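Local coordinates for protein K5 lyase (Enterobacteria phage k1-5, PDB 2X3H) that cleaves the K5 capsular polysaccharide, a glycosaminoglycan, by a lyase mechanism, and is built like a viral tail spike, at residues P237-G240 / A241-K245. Sequence-based numbering, arbitrary orientation.
Sequences PQFG and AVELK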
ATOM      1  N   PRO A 237     -13.092 -13.107 -20.650  1.00  7.23           N
ATOM      2  CA  PRO A 237     -13.903 -11.951 -21.021  1.00  7.60           C
ATOM      3  C   PRO A 237     -14.520 -11.176 -19.847  1.00  8.06           C
ATOM      4  O   PRO A 237     -13.781 -10.723 -18.972  1.00  8.44           O
ATOM      5  CB  PRO A 237     -14.963 -12.560 -21.956  1.00  7.91           C
ATOM      6  CG  PRO A 237     -15.147 -13.938 -21.432  1.00  7.62           C
ATOM      7  CD  PRO A 237     -13.852 -14.369 -20.779  1.00  7.28           C
ATOM      8  N   GLN A 238     -15.849 -11.023 -19.819  1.00  8.61           N
ATOM      9  CA  GLN A 238     -16.473 -10.030 -18.931  1.00  9.89           C
ATOM     10  C   GLN A 238     -16.032 -10.105 -17.473  1.00  8.70           C
ATOM     11  O   GLN A 238     -15.730  -9.080 -16.847  1.00  8.04           O
ATOM     12  CB  GLN A 238     -17.995 -10.147 -18.974  1.00 11.67           C
ATOM     13  CG  GLN A 238     -18.712  -9.235 -17.999  1.00 16.77           C
ATOM     14  CD  GLN A 238     -18.868  -7.820 -18.499  1.00 19.67           C
ATOM     15  OE1 GLN A 238     -19.894  -7.178 -18.250  1.00 23.30           O
ATOM     16  NE2 GLN A 238     -17.857  -7.314 -19.194  1.00 22.10           N
ATOM     17  N   PHE A 239     -16.023 -11.309 -16.914  1.00  7.71           N
ATOM     18  CA  PHE A 239     -15.796 -11.433 -15.472  1.00  8.17           C
ATOM     19  C   PHE A 239     -14.349 -11.656 -15.064  1.00  8.45           C
ATOM     20  O   PHE A 239     -14.033 -11.798 -13.876  1.00  8.72           O
ATOM     21  CB  PHE A 239     -16.800 -12.400 -14.849  1.00  9.27           C
ATOM     22  CG  PHE A 239     -18.216 -11.989 -15.112  1.00 10.11           C
ATOM     23  CD1 PHE A 239     -18.728 -10.856 -14.510  1.00 10.38           C
ATOM     24  CD2 PHE A 239     -19.004 -12.678 -16.012  1.00 10.04           C
ATOM     25  CE1 PHE A 239     -20.007 -10.432 -14.759  1.00 10.95           C
ATOM     26  CE2 PHE A 239     -20.303 -12.260 -16.267  1.00 11.15           C
ATOM     27  CZ  PHE A 239     -20.801 -11.133 -15.631  1.00 10.68           C
ATOM     28  N   GLY A 240     -13.467 -11.679 -16.058  1.00  7.82           N
ATOM     29  CA  GLY A 240     -12.025 -11.564 -15.819  1.00  7.05           C
ATOM     30  C   GLY A 240     -11.389 -12.678 -15.007  1.00  6.91           C
ATOM     31  O   GLY A 240     -11.776 -13.854 -15.120  1.00  8.10           O
ATOM     32  N   ALA A 241     -10.379 -12.307 -14.220  1.00  5.59           N
ATOM     33  CA  ALA A 241      -9.606 -13.258 -13.427  1.00  6.11           C
ATOM     34  C   ALA A 241     -10.296 -13.610 -12.106  1.00  5.68           C
ATOM     35  O   ALA A 241     -10.363 -14.776 -11.735  1.00  5.76           O
ATOM     36  CB  ALA A 241      -8.190 -12.721 -13.167  1.00  6.32           C
ATOM     37  N   VAL A 242     -10.792 -12.591 -11.398  1.00  5.04           N
ATOM     38  CA  VAL A 242     -11.496 -12.803 -10.137  1.00  5.56           C
ATOM     39  C   VAL A 242     -12.717 -11.903 -10.077  1.00  5.55           C
ATOM     40  O   VAL A 242     -12.590 -10.680 -10.143  1.00  6.25           O
ATOM     41  CB  VAL A 242     -10.603 -12.490  -8.905  1.00  4.20           C
ATOM     42  CG1 VAL A 242     -11.421 -12.621  -7.606  1.00  4.72           C
ATOM     43  CG2 VAL A 242      -9.393 -13.422  -8.863  1.00  4.91           C
ATOM     44  N   GLU A 243     -13.895 -12.509  -9.946  1.00  5.50           N
ATOM     45  CA  GLU A 243     -15.113 -11.751  -9.646  1.00  5.35           C
ATOM     46  C   GLU A 243     -15.597 -12.011  -8.210  1.00  5.82           C
ATOM     47  O   GLU A 243     -15.673 -13.169  -7.779  1.00  5.61           O
ATOM     48  CB  GLU A 243     -16.255 -12.083 -10.634  1.00  6.30           C
ATOM     49  CG  GLU A 243     -17.544 -11.381 -10.183  1.00  7.56           C
ATOM     50  CD  GLU A 243     -18.763 -11.530 -11.094  1.00  8.20           C
ATOM     51  OE1 GLU A 243     -18.879 -12.517 -11.853  1.00  9.50           O
ATOM     52  OE2 GLU A 243     -19.645 -10.638 -11.006  1.00  9.17           O
ATOM     53  N   LEU A 244     -15.900 -10.934  -7.475  1.00  5.59           N
ATOM     54  CA  LEU A 244     -16.683 -11.011  -6.244  1.00  5.39           C
ATOM     55  C   LEU A 244     -18.086 -10.560  -6.630  1.00  4.95           C
ATOM     56  O   LEU A 244     -18.247  -9.582  -7.360  1.00  5.07           O
ATOM     57  CB  LEU A 244     -16.124 -10.070  -5.175  1.00  6.04           C
ATOM     58  CG  LEU A 244     -14.708 -10.347  -4.668  1.00  5.67           C
ATOM     59  CD1 LEU A 244     -14.313  -9.288  -3.632  1.00  6.96           C
ATOM     60  CD2 LEU A 244     -14.538 -11.778  -4.110  1.00  6.35           C
ATOM     61  N   LYS A 245     -19.099 -11.250  -6.112  1.00  5.79           N
ATOM     62  CA  LYS A 245     -20.462 -11.005  -6.568  1.00  5.73           C
ATOM     63  C   LYS A 245     -21.462 -10.956  -5.422  1.00  6.18           C
ATOM     64  O   LYS A 245     -21.270 -11.596  -4.385  1.00  6.29           O
ATOM     65  CB  LYS A 245     -20.862 -12.114  -7.544  1.00  6.90           C
ATOM     66  CG  LYS A 245     -22.165 -11.902  -8.294  1.00  7.34           C
ATOM     67  CD  LYS A 245     -22.399 -13.067  -9.271  1.00  8.59           C
ATOM     68  CE  LYS A 245     -23.627 -12.824 -10.134  1.00 10.41           C
ATOM     69  NZ  LYS A 245     -23.751 -13.924 -11.164  1.00 12.14           N
TER
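The first torsions, with the turn of the chain between them, bring Phe239 and Glu243 side by side: in Phe239 CG lies anti to the carbonyl carbon (chi1 -57°), while in Glu243 it lies anti to the backbone N (chi1 174°) and the chain runs on extended. The pair sits at a corner of the right-handed parallel beta-helix of this trimeric tail-spike lyase, where the loop after strand 227-234 turns into strand 242-245. A type I beta turn from Pro237 to Gly240, closed by a hydrogen bond from Gly240 N to Pro237 O, 3.1 Å, leads into it. Gly240 suits the next step, since its positive phi favours a residue without a side chain. Ala241 then points its small methyl inward, against Val256 of strand 252-259, and the branched Val242 also packs on Val253 and Val256 in the interior of the beta-helix. Glu243, on the other face of the strand, turns toward Phe239. Its carboxylate plane is only 8° from that of the ring, and OE1 stands obliquely above the CG/CD1 side, a van der Waals approach rather than a hydrogen bond. Across the ring from this carboxylate, Gln238 CG lies over the centre of the Phe239 ring, 3.6 Å from its plane, and Tyr266 of the next coil meets Phe239 edge-to-face. The closest approach between the pair is from Glu243 OE1 to Phe239 CD1, at 3.1 Å.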